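Local coordinates for protein L-rhamnose mutarotase (Formosa agariphila, PDB 6HHN) that interconverts the alpha and beta anomers of L-rhamnose as a homodimeric mutarotase in the breakdown of the algal polysaccharide ulvan, at residues A[32-37]-A[87-93]; A[37-43]-A[81-87]; A[15-21]-A[61-67]. All blocks are in the same frame, centred on the assembly; numbering follows the deposited sequence. Where two conformers were deposited one is given.

Contact 1: residues A[32-37]-A[87-93]; sequences RHDQLW and WWDFMAD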
# COMPACT_ATOMS: atom_id res chain seq x y z
N ARG A 32 -10.61 0.55 17.17
CA ARG A 32 -11.46 -0.58 16.80
C ARG A 32 -10.64 -1.69 16.17
O ARG A 32 -10.92 -2.88 16.38
CB ARG A 32 -12.59 -0.11 15.89
CG ARG A 32 -13.60 0.79 16.56
CD ARG A 32 -14.77 1.18 15.65
NE ARG A 32 -15.47 2.38 16.13
CZ ARG A 32 -16.52 2.95 15.53
NH1 ARG A 32 -17.03 2.42 14.43
NH2 ARG A 32 -17.06 4.06 16.03
N HIS A 33 -9.61 -1.34 15.39
CA HIS A 33 -8.78 -2.37 14.77
C HIS A 33 -7.84 -3.03 15.76
O HIS A 33 -7.52 -4.21 15.61
CB HIS A 33 -8.06 -1.81 13.54
CG HIS A 33 -8.97 -1.65 12.37
ND1 HIS A 33 -9.05 -2.57 11.35
CD2 HIS A 33 -9.95 -0.75 12.14
CE1 HIS A 33 -10.01 -2.22 10.51
NE2 HIS A 33 -10.57 -1.11 10.97
N ASP A 34 -7.40 -2.29 16.79
CA ASP A 34 -6.64 -2.91 17.87
C ASP A 34 -7.48 -3.97 18.57
O ASP A 34 -6.93 -4.90 19.18
CB ASP A 34 -6.21 -1.85 18.89
CG ASP A 34 -5.09 -0.93 18.39
OD1 ASP A 34 -4.47 -1.22 17.34
OD2 ASP A 34 -4.83 0.08 19.07
N GLN A 35 -8.81 -3.83 18.52
CA GLN A 35 -9.75 -4.76 19.14
C GLN A 35 -10.51 -5.58 18.10
O GLN A 35 -11.65 -6.02 18.34
CB GLN A 35 -10.74 -4.01 20.03
CG GLN A 35 -10.10 -3.15 21.09
CD GLN A 35 -9.19 -3.93 22.01
OE1 GLN A 35 -9.53 -5.04 22.44
NE2 GLN A 35 -8.02 -3.38 22.31
N LEU A 36 -9.90 -5.80 16.93
CA LEU A 36 -10.54 -6.57 15.87
C LEU A 36 -11.01 -7.91 16.41
O LEU A 36 -10.27 -8.59 17.13
CB LEU A 36 -9.55 -6.81 14.73
CG LEU A 36 -10.08 -7.59 13.52
CD1 LEU A 36 -11.02 -6.70 12.73
CD2 LEU A 36 -8.97 -8.10 12.65
N TRP A 37 -12.24 -8.28 16.09
CA TRP A 37 -12.82 -9.47 16.67
C TRP A 37 -11.98 -10.70 16.31
O TRP A 37 -11.63 -10.86 15.13
CB TRP A 37 -14.24 -9.68 16.17
CG TRP A 37 -15.14 -8.52 16.39
CD1 TRP A 37 -15.02 -7.55 17.34
CD2 TRP A 37 -16.29 -8.19 15.61
NE1 TRP A 37 -16.05 -6.64 17.21
CE2 TRP A 37 -16.85 -7.02 16.17
CE3 TRP A 37 -16.94 -8.80 14.54
CZ2 TRP A 37 -17.99 -6.41 15.63
CZ3 TRP A 37 -18.08 -8.22 14.03
CH2 TRP A 37 -18.59 -7.03 14.58
N TRP A 87 -19.16 -6.80 11.01
CA TRP A 87 -18.03 -5.88 11.12
C TRP A 87 -18.28 -4.62 10.29
O TRP A 87 -18.06 -3.50 10.76
CB TRP A 87 -16.72 -6.58 10.69
CG TRP A 87 -15.52 -5.68 10.82
CD1 TRP A 87 -14.85 -5.07 9.81
CD2 TRP A 87 -14.88 -5.28 12.03
NE1 TRP A 87 -13.81 -4.31 10.31
CE2 TRP A 87 -13.81 -4.43 11.68
CE3 TRP A 87 -15.09 -5.57 13.39
CZ2 TRP A 87 -12.97 -3.85 12.63
CZ3 TRP A 87 -14.24 -5.01 14.32
CH2 TRP A 87 -13.21 -4.14 13.94
N TRP A 88 -18.76 -4.78 9.07
CA TRP A 88 -19.11 -3.62 8.26
C TRP A 88 -20.12 -2.74 8.99
O TRP A 88 -19.98 -1.50 9.03
CB TRP A 88 -19.68 -4.09 6.93
CG TRP A 88 -18.69 -4.72 6.02
CD1 TRP A 88 -17.33 -4.70 6.12
CD2 TRP A 88 -19.00 -5.50 4.86
NE1 TRP A 88 -16.77 -5.39 5.06
CE2 TRP A 88 -17.78 -5.89 4.29
CE3 TRP A 88 -20.19 -5.87 4.25
CZ2 TRP A 88 -17.73 -6.66 3.13
CZ3 TRP A 88 -20.14 -6.64 3.11
CH2 TRP A 88 -18.92 -7.03 2.56
N ASP A 89 -21.17 -3.34 9.54
CA ASP A 89 -22.16 -2.54 10.26
C ASP A 89 -21.51 -1.78 11.42
O ASP A 89 -21.84 -0.62 11.69
CB ASP A 89 -23.26 -3.45 10.83
CG ASP A 89 -24.16 -4.09 9.76
OD1 ASP A 89 -24.17 -3.66 8.59
OD2 ASP A 89 -24.88 -5.05 10.12
N PHE A 90 -20.63 -2.46 12.17
CA PHE A 90 -19.97 -1.85 13.33
C PHE A 90 -19.11 -0.66 12.93
O PHE A 90 -19.01 0.31 13.70
CB PHE A 90 -19.15 -2.95 13.99
CG PHE A 90 -18.32 -2.54 15.16
CD1 PHE A 90 -18.89 -2.11 16.33
CD2 PHE A 90 -16.94 -2.66 15.10
CE1 PHE A 90 -18.11 -1.77 17.42
CE2 PHE A 90 -16.15 -2.34 16.18
CZ PHE A 90 -16.73 -1.89 17.35
N MET A 91 -18.50 -0.69 11.75
CA MET A 91 -17.57 0.32 11.30
C MET A 91 -18.22 1.43 10.48
O MET A 91 -17.53 2.38 10.09
CB MET A 91 -16.48 -0.35 10.45
CG MET A 91 -15.55 -1.27 11.23
SD MET A 91 -14.63 -0.42 12.51
CE MET A 91 -13.78 0.78 11.51
N ALA A 92 -19.51 1.34 10.18
CA ALA A 92 -20.09 2.13 9.10
C ALA A 92 -20.19 3.62 9.42
O ALA A 92 -20.31 4.42 8.50
CB ALA A 92 -21.48 1.60 8.76
N ASP A 93 -20.13 3.99 10.70
CA ASP A 93 -20.24 5.40 11.08
C ASP A 93 -18.97 6.18 10.81
O ASP A 93 -19.04 7.42 10.71
CB ASP A 93 -20.59 5.52 12.57
CG ASP A 93 -19.62 4.76 13.50
OD1 ASP A 93 -19.01 3.73 13.10
OD2 ASP A 93 -19.47 5.18 14.67
O HOH W 1 -12.91 -1.44 8.72
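W87 holds its CG opposite its own backbone N (chi1 -179°), which carries the indole off helix 82-91 and in among L36, W37 and H33. R32 stays extended from CG to NE, long enough to reach D93, just after helix 82-91. The six-membered ring of W87 turns an edge to the face of W37, with W87 CE3 3.6 Å from W37 CE2 and the planes at 88°. Another part of that rim meets the face of H33, where W87 CZ2 lies 4.0 Å from H33 CE1. Both pairs are T-shaped. L36 CD1 sits over a face of W87 in a CH-pi contact, 3.5 Å from W87 CZ2, and M91 CG covers the opposite face. With F90, which meets W37 obliquely, these rings form an aromatic cluster. H33 is probably the proton donor and W87 probably binds substrate, so the H33-W87 end of the cluster probably lines the rhamnose site. A water in the plane of the imidazole lies 3.3 Å from H33 NE2 and accepts a weak bond from W87 NE1. F112 of the second subunit packs edge-to-face with H33. On the M91 side of W87, R32 CD rests 3.5 Å from M91 SD. The R32 guanidinium meets the D93 carboxylate end-on, with planes only 16° apart. R32 NH1 donates to D93 OD1 at 2.7 Å on its syn lone pair, and R32 NH2 donates to D93 OD2 at 3.0 Å. A leucine in place of R32 would probably leave the D93 carboxylate without its charge partner and free to turn.

Contact 2: residues A[37-43]-A[81-87]; sequences WPELKQL and NEIVKKW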
# COMPACT_ATOMS: atom_id res chain seq x y z
N TRP A 37 -12.24 -8.28 16.09
CA TRP A 37 -12.82 -9.47 16.67
C TRP A 37 -11.98 -10.70 16.31
O TRP A 37 -11.63 -10.86 15.13
CB TRP A 37 -14.24 -9.68 16.17
CG TRP A 37 -15.14 -8.52 16.39
CD1 TRP A 37 -15.02 -7.55 17.34
CD2 TRP A 37 -16.29 -8.19 15.61
NE1 TRP A 37 -16.05 -6.64 17.21
CE2 TRP A 37 -16.85 -7.02 16.17
CE3 TRP A 37 -16.94 -8.80 14.54
CZ2 TRP A 37 -17.99 -6.41 15.63
CZ3 TRP A 37 -18.08 -8.22 14.03
CH2 TRP A 37 -18.59 -7.03 14.58
N PRO A 38 -11.68 -11.57 17.25
CA PRO A 38 -10.97 -12.80 16.90
C PRO A 38 -11.69 -13.66 15.88
O PRO A 38 -11.03 -14.36 15.08
CB PRO A 38 -10.79 -13.52 18.24
CG PRO A 38 -11.75 -12.94 19.15
CD PRO A 38 -12.03 -11.51 18.68
N GLU A 39 -13.02 -13.60 15.85
CA GLU A 39 -13.77 -14.34 14.84
C GLU A 39 -13.39 -13.88 13.44
O GLU A 39 -13.27 -14.69 12.52
CB GLU A 39 -15.27 -14.11 15.03
CG GLU A 39 -15.89 -14.73 16.27
CD GLU A 39 -15.71 -13.94 17.55
OE1 GLU A 39 -15.09 -12.85 17.52
OE2 GLU A 39 -16.23 -14.39 18.61
N LEU A 40 -13.23 -12.56 13.25
CA LEU A 40 -12.90 -12.02 11.95
C LEU A 40 -11.46 -12.37 11.56
O LEU A 40 -11.19 -12.71 10.41
CB LEU A 40 -13.15 -10.51 11.94
CG LEU A 40 -12.92 -9.78 10.62
CD1 LEU A 40 -13.73 -10.43 9.50
CD2 LEU A 40 -13.30 -8.33 10.78
N LYS A 41 -10.53 -12.29 12.51
CA LYS A 41 -9.16 -12.67 12.21
C LYS A 41 -9.10 -14.12 11.74
O LYS A 41 -8.47 -14.44 10.72
CB LYS A 41 -8.26 -12.47 13.44
CG LYS A 41 -8.05 -11.01 13.84
CD LYS A 41 -7.06 -10.92 15.00
CE LYS A 41 -7.17 -9.59 15.74
NZ LYS A 41 -6.15 -9.48 16.82
N GLN A 42 -9.78 -15.02 12.46
CA GLN A 42 -9.77 -16.42 12.07
C GLN A 42 -10.43 -16.63 10.71
O GLN A 42 -9.94 -17.41 9.90
CB GLN A 42 -10.43 -17.30 13.13
CG GLN A 42 -10.22 -18.77 12.87
CD GLN A 42 -8.75 -19.12 12.83
OE1 GLN A 42 -8.00 -18.82 13.76
NE2 GLN A 42 -8.32 -19.73 11.73
N LEU A 43 -11.56 -15.95 10.44
CA LEU A 43 -12.18 -16.11 9.13
C LEU A 43 -11.25 -15.66 8.02
O LEU A 43 -11.18 -16.30 6.96
CB LEU A 43 -13.46 -15.29 9.03
CG LEU A 43 -14.70 -15.92 9.65
CD1 LEU A 43 -15.81 -14.89 9.77
CD2 LEU A 43 -15.13 -17.11 8.80
N ASN A 81 -20.45 -13.46 4.32
CA ASN A 81 -20.30 -14.04 5.64
C ASN A 81 -20.93 -13.13 6.69
O ASN A 81 -20.72 -11.91 6.67
CB ASN A 81 -18.81 -14.25 5.94
CG ASN A 81 -18.57 -14.74 7.33
OD1 ASN A 81 -18.52 -13.94 8.27
ND2 ASN A 81 -18.42 -16.06 7.49
N GLU A 82 -21.67 -13.74 7.63
CA GLU A 82 -22.43 -12.97 8.61
C GLU A 82 -21.52 -12.13 9.51
O GLU A 82 -21.89 -11.01 9.91
CB GLU A 82 -23.29 -13.93 9.44
CG GLU A 82 -24.05 -13.30 10.59
CD GLU A 82 -24.88 -14.31 11.39
OE1 GLU A 82 -25.96 -13.93 11.89
OE2 GLU A 82 -24.45 -15.48 11.51
N ILE A 83 -20.36 -12.66 9.87
CA ILE A 83 -19.47 -11.92 10.76
C ILE A 83 -18.85 -10.73 10.04
O ILE A 83 -18.69 -9.64 10.62
CB ILE A 83 -18.40 -12.84 11.35
CG1 ILE A 83 -19.06 -13.95 12.20
CG2 ILE A 83 -17.44 -12.08 12.21
CD1 ILE A 83 -18.17 -15.11 12.63
N VAL A 84 -18.47 -10.91 8.77
CA VAL A 84 -17.95 -9.79 7.98
C VAL A 84 -19.00 -8.70 7.89
O VAL A 84 -18.70 -7.51 8.05
CB VAL A 84 -17.51 -10.29 6.59
CG1 VAL A 84 -17.21 -9.11 5.68
CG2 VAL A 84 -16.30 -11.22 6.73
N LYS A 85 -20.25 -9.07 7.62
CA LYS A 85 -21.30 -8.07 7.51
C LYS A 85 -21.52 -7.35 8.83
O LYS A 85 -21.78 -6.14 8.85
CB LYS A 85 -22.59 -8.71 7.01
CG LYS A 85 -22.51 -9.19 5.56
CD LYS A 85 -23.85 -9.71 5.06
CE LYS A 85 -23.93 -11.21 5.11
NZ LYS A 85 -25.27 -11.69 4.66
N LYS A 86 -21.42 -8.08 9.95
CA LYS A 86 -21.51 -7.43 11.25
C LYS A 86 -20.37 -6.45 11.48
O LYS A 86 -20.56 -5.39 12.07
CB LYS A 86 -21.56 -8.48 12.37
CG LYS A 86 -22.89 -9.16 12.52
CD LYS A 86 -22.76 -10.36 13.43
CE LYS A 86 -24.09 -11.04 13.66
NZ LYS A 86 -24.98 -10.19 14.49
N TRP A 87 -19.16 -6.80 11.01
CA TRP A 87 -18.03 -5.88 11.12
C TRP A 87 -18.28 -4.62 10.29
O TRP A 87 -18.06 -3.50 10.76
CB TRP A 87 -16.72 -6.58 10.69
CG TRP A 87 -15.52 -5.68 10.82
CD1 TRP A 87 -14.85 -5.07 9.81
CD2 TRP A 87 -14.88 -5.28 12.03
NE1 TRP A 87 -13.81 -4.31 10.31
CE2 TRP A 87 -13.81 -4.43 11.68
CE3 TRP A 87 -15.09 -5.57 13.39
CZ2 TRP A 87 -12.97 -3.85 12.63
CZ3 TRP A 87 -14.24 -5.01 14.32
CH2 TRP A 87 -13.21 -4.14 13.94
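Helix 38-46 and helix 82-91 pack against each other here, with L40, L43 and the leading W37 meeting I83, V84 and W87. The axes of the short segments 38-43 and 82-87 approach to 9.8 Å and run 127° apart, closer to antiparallel than to parallel. L40 and I83 lie nearest in backbone terms. L40 divides its two methyls. L40 CD2 lies over the five-membered ring of W87, 3.5 Å from W87 CG, as a CH-pi contact. It shares that face of the indole with L36, which covers the six-membered ring. L40 thus backs the indole of W87, which probably binds substrate. L40 CD1 turns to V84 CG2 at 3.9 Å. The first torsion of L40 (chi1 -177°) sets its CG opposite the backbone N and brings the fork to W87. Both helices start at this contact. W37 is the N-cap residue of one, and its carbonyl O accepts from K41 N. N81 is the N-cap of the other: N81 OD1 takes V84 N at 3.1 Å, in the carbonyl plane and on a lone pair, and I83 N more weakly. L43 CD1 comes from the opposite direction and presses on that amide, 3.2 Å from N81 OD1. The same methyl touches I83 CB at 3.7 Å. W37 brings the rim of its indole to the backbone of helix 82-91. Its CH2 lies 3.6 Å from K86 O, close to the ring plane, and I83 O is also near that plane. I83 O is already bonded within the helix, to W87 N. K86 CB runs beside W37 CZ3, and I83 CD1 meets E39 CB at 3.9 Å.

Contact 3: residues A[15-21]-A[61-67]; sequences LAFKMKL and NTLFAFQ
The ring of F17 lies with one face over A65, whose CB is 3.4 Å from F17 CE2, a CH-pi contact between paired residues. F17 takes the crowded position at chi1 (49°), its CG between the backbone N and the carbonyl carbon, and this lays the ring across the neighbouring strand. The Q67 amide stands at the ring edge, turned 85° from its plane. On the same side of the sheet, M19 CE reaches A65 CB at 4.2 Å, and M19 CB faces L63 CB. The other side carries K18, K20, T62, F64 and F66. K20 bends back so that its NZ donates to T62 OG1 at 2.9 Å and also to T60 O. K18 CG lies against T62 CG2. The strands belong to the antiparallel sheet of a dimeric alpha-beta barrel; L15-Q67, F17-A65 and M19-L63 are hydrogen-bonded pairs with two bonds each. L21 N donates to N61 O at 3.0 Å, and N61 and T62 face D57 in a G1 beta bulge. Strand 106-114 flanks 13-20, and strand 52-57, whose Y52 probably binds substrate and touches F17 and Q67, flanks 62-69. L21 and L63 touch Y29 of helix 26-34, while F66 stacks on F66 of the second subunit.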
# COMPACT_ATOMS: atom_id res chain seq x y z
N LEU A 15 -2.48 -8.30 -3.08
CA LEU A 15 -3.60 -7.44 -3.39
C LEU A 15 -3.45 -6.12 -2.64
O LEU A 15 -3.02 -6.11 -1.49
CB LEU A 15 -4.93 -8.07 -2.93
CG LEU A 15 -5.47 -9.26 -3.70
CD1 LEU A 15 -6.87 -9.52 -3.15
CD2 LEU A 15 -5.48 -9.01 -5.19
N ALA A 16 -3.81 -5.03 -3.29
CA ALA A 16 -3.84 -3.74 -2.62
C ALA A 16 -5.10 -2.99 -3.03
O ALA A 16 -5.58 -3.12 -4.16
CB ALA A 16 -2.61 -2.90 -2.99
N PHE A 17 -5.58 -2.17 -2.09
CA PHE A 17 -6.80 -1.40 -2.36
C PHE A 17 -6.83 -0.16 -1.49
O PHE A 17 -6.18 -0.09 -0.45
CB PHE A 17 -8.07 -2.24 -2.20
CG PHE A 17 -8.17 -3.06 -0.92
CD1 PHE A 17 -7.54 -4.28 -0.81
CD2 PHE A 17 -8.88 -2.59 0.16
CE1 PHE A 17 -7.64 -5.04 0.35
CE2 PHE A 17 -8.99 -3.35 1.33
CZ PHE A 17 -8.36 -4.57 1.41
N LYS A 18 -7.62 0.81 -1.93
CA LYS A 18 -7.75 2.11 -1.28
C LYS A 18 -9.16 2.24 -0.72
O LYS A 18 -10.14 1.95 -1.41
CB LYS A 18 -7.49 3.19 -2.34
CG LYS A 18 -7.80 4.60 -1.93
CD LYS A 18 -7.57 5.61 -3.08
CE LYS A 18 -8.25 6.92 -2.76
NZ LYS A 18 -8.07 7.93 -3.81
N MET A 19 -9.24 2.70 0.53
CA MET A 19 -10.50 2.98 1.20
C MET A 19 -10.47 4.40 1.73
O MET A 19 -9.43 5.07 1.68
CB MET A 19 -10.76 1.99 2.34
CG MET A 19 -10.97 0.56 1.83
SD MET A 19 -11.14 -0.66 3.13
CE MET A 19 -9.46 -0.71 3.74
N LYS A 20 -11.60 4.87 2.25
CA LYS A 20 -11.75 6.25 2.68
C LYS A 20 -12.32 6.27 4.09
O LYS A 20 -13.37 5.66 4.35
CB LYS A 20 -12.67 7.05 1.73
CG LYS A 20 -12.18 7.25 0.27
CD LYS A 20 -10.90 8.06 0.18
CE LYS A 20 -11.06 9.47 0.73
NZ LYS A 20 -9.83 10.30 0.47
N LEU A 21 -11.64 6.94 4.99
CA LEU A 21 -12.11 7.19 6.35
C LEU A 21 -12.80 8.55 6.41
O LEU A 21 -12.46 9.48 5.67
CB LEU A 21 -10.88 7.17 7.28
CG LEU A 21 -11.02 7.15 8.79
CD1 LEU A 21 -11.71 5.88 9.25
CD2 LEU A 21 -9.66 7.27 9.44
N ASN A 61 -7.53 11.52 4.50
CA ASN A 61 -8.54 10.55 4.92
C ASN A 61 -8.49 9.30 4.05
O ASN A 61 -9.55 8.70 3.75
CB ASN A 61 -9.94 11.16 4.88
CG ASN A 61 -9.99 12.53 5.52
OD1 ASN A 61 -9.70 12.67 6.71
ND2 ASN A 61 -10.34 13.55 4.73
N THR A 62 -7.28 8.87 3.68
CA THR A 62 -7.16 7.73 2.78
C THR A 62 -6.48 6.56 3.47
O THR A 62 -5.46 6.73 4.16
CB THR A 62 -6.40 8.12 1.50
OG1 THR A 62 -7.16 9.10 0.79
CG2 THR A 62 -6.16 6.91 0.62
N LEU A 63 -7.02 5.36 3.25
CA LEU A 63 -6.44 4.12 3.75
C LEU A 63 -5.91 3.31 2.58
O LEU A 63 -6.59 3.16 1.56
CB LEU A 63 -7.50 3.30 4.49
CG LEU A 63 -8.13 3.98 5.70
CD1 LEU A 63 -9.43 3.29 6.13
CD2 LEU A 63 -7.13 4.03 6.87
N PHE A 64 -4.69 2.81 2.71
CA PHE A 64 -4.08 1.94 1.72
C PHE A 64 -3.87 0.59 2.37
O PHE A 64 -3.14 0.47 3.36
CB PHE A 64 -2.76 2.55 1.24
CG PHE A 64 -2.92 3.84 0.46
CD1 PHE A 64 -3.13 3.81 -0.91
CD2 PHE A 64 -2.84 5.08 1.08
CE1 PHE A 64 -3.25 4.97 -1.65
CE2 PHE A 64 -2.96 6.27 0.34
CZ PHE A 64 -3.18 6.21 -1.02
N ALA A 65 -4.51 -0.44 1.81
CA ALA A 65 -4.45 -1.80 2.33
C ALA A 65 -3.60 -2.66 1.41
O ALA A 65 -3.68 -2.56 0.18
CB ALA A 65 -5.87 -2.39 2.39
N PHE A 66 -2.80 -3.54 2.04
CA PHE A 66 -2.00 -4.54 1.37
C PHE A 66 -2.26 -5.88 2.05
O PHE A 66 -2.30 -5.94 3.28
CB PHE A 66 -0.51 -4.19 1.50
CG PHE A 66 0.42 -5.28 1.03
CD1 PHE A 66 0.84 -6.28 1.90
CD2 PHE A 66 0.84 -5.31 -0.28
CE1 PHE A 66 1.67 -7.29 1.46
CE2 PHE A 66 1.70 -6.32 -0.72
CZ PHE A 66 2.10 -7.31 0.16
N GLN A 67 -2.44 -6.94 1.27
CA GLN A 67 -2.54 -8.27 1.86
C GLN A 67 -2.05 -9.31 0.87
O GLN A 67 -1.96 -9.06 -0.33
CB GLN A 67 -3.97 -8.59 2.33
CG GLN A 67 -4.96 -8.58 1.22
CD GLN A 67 -6.43 -8.75 1.66
OE1 GLN A 67 -6.85 -8.38 2.77
NE2 GLN A 67 -7.20 -9.30 0.78

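Contacts 1 and 2 share W37 and W87 and both use helix 82-91. They lie on the helical side of the fold, with centres about 10 Å apart, and L36 touches K41 between them. Contact 3 belongs to the sheet. Its centre is nearer the middle of the chain than theirs. One of its touching residues is exposed, against two in each of theirs. Contact 3 rests on regular backbone bonds, whereas contacts 1 and 2 rest on side chains. Contact 1 adds a salt bridge to the exposed D93 and holds the presumed proton donor. Contact 2 is mostly apolar packing between helix starts. Contacts 1 and 3 both reach the second subunit through aromatic side chains.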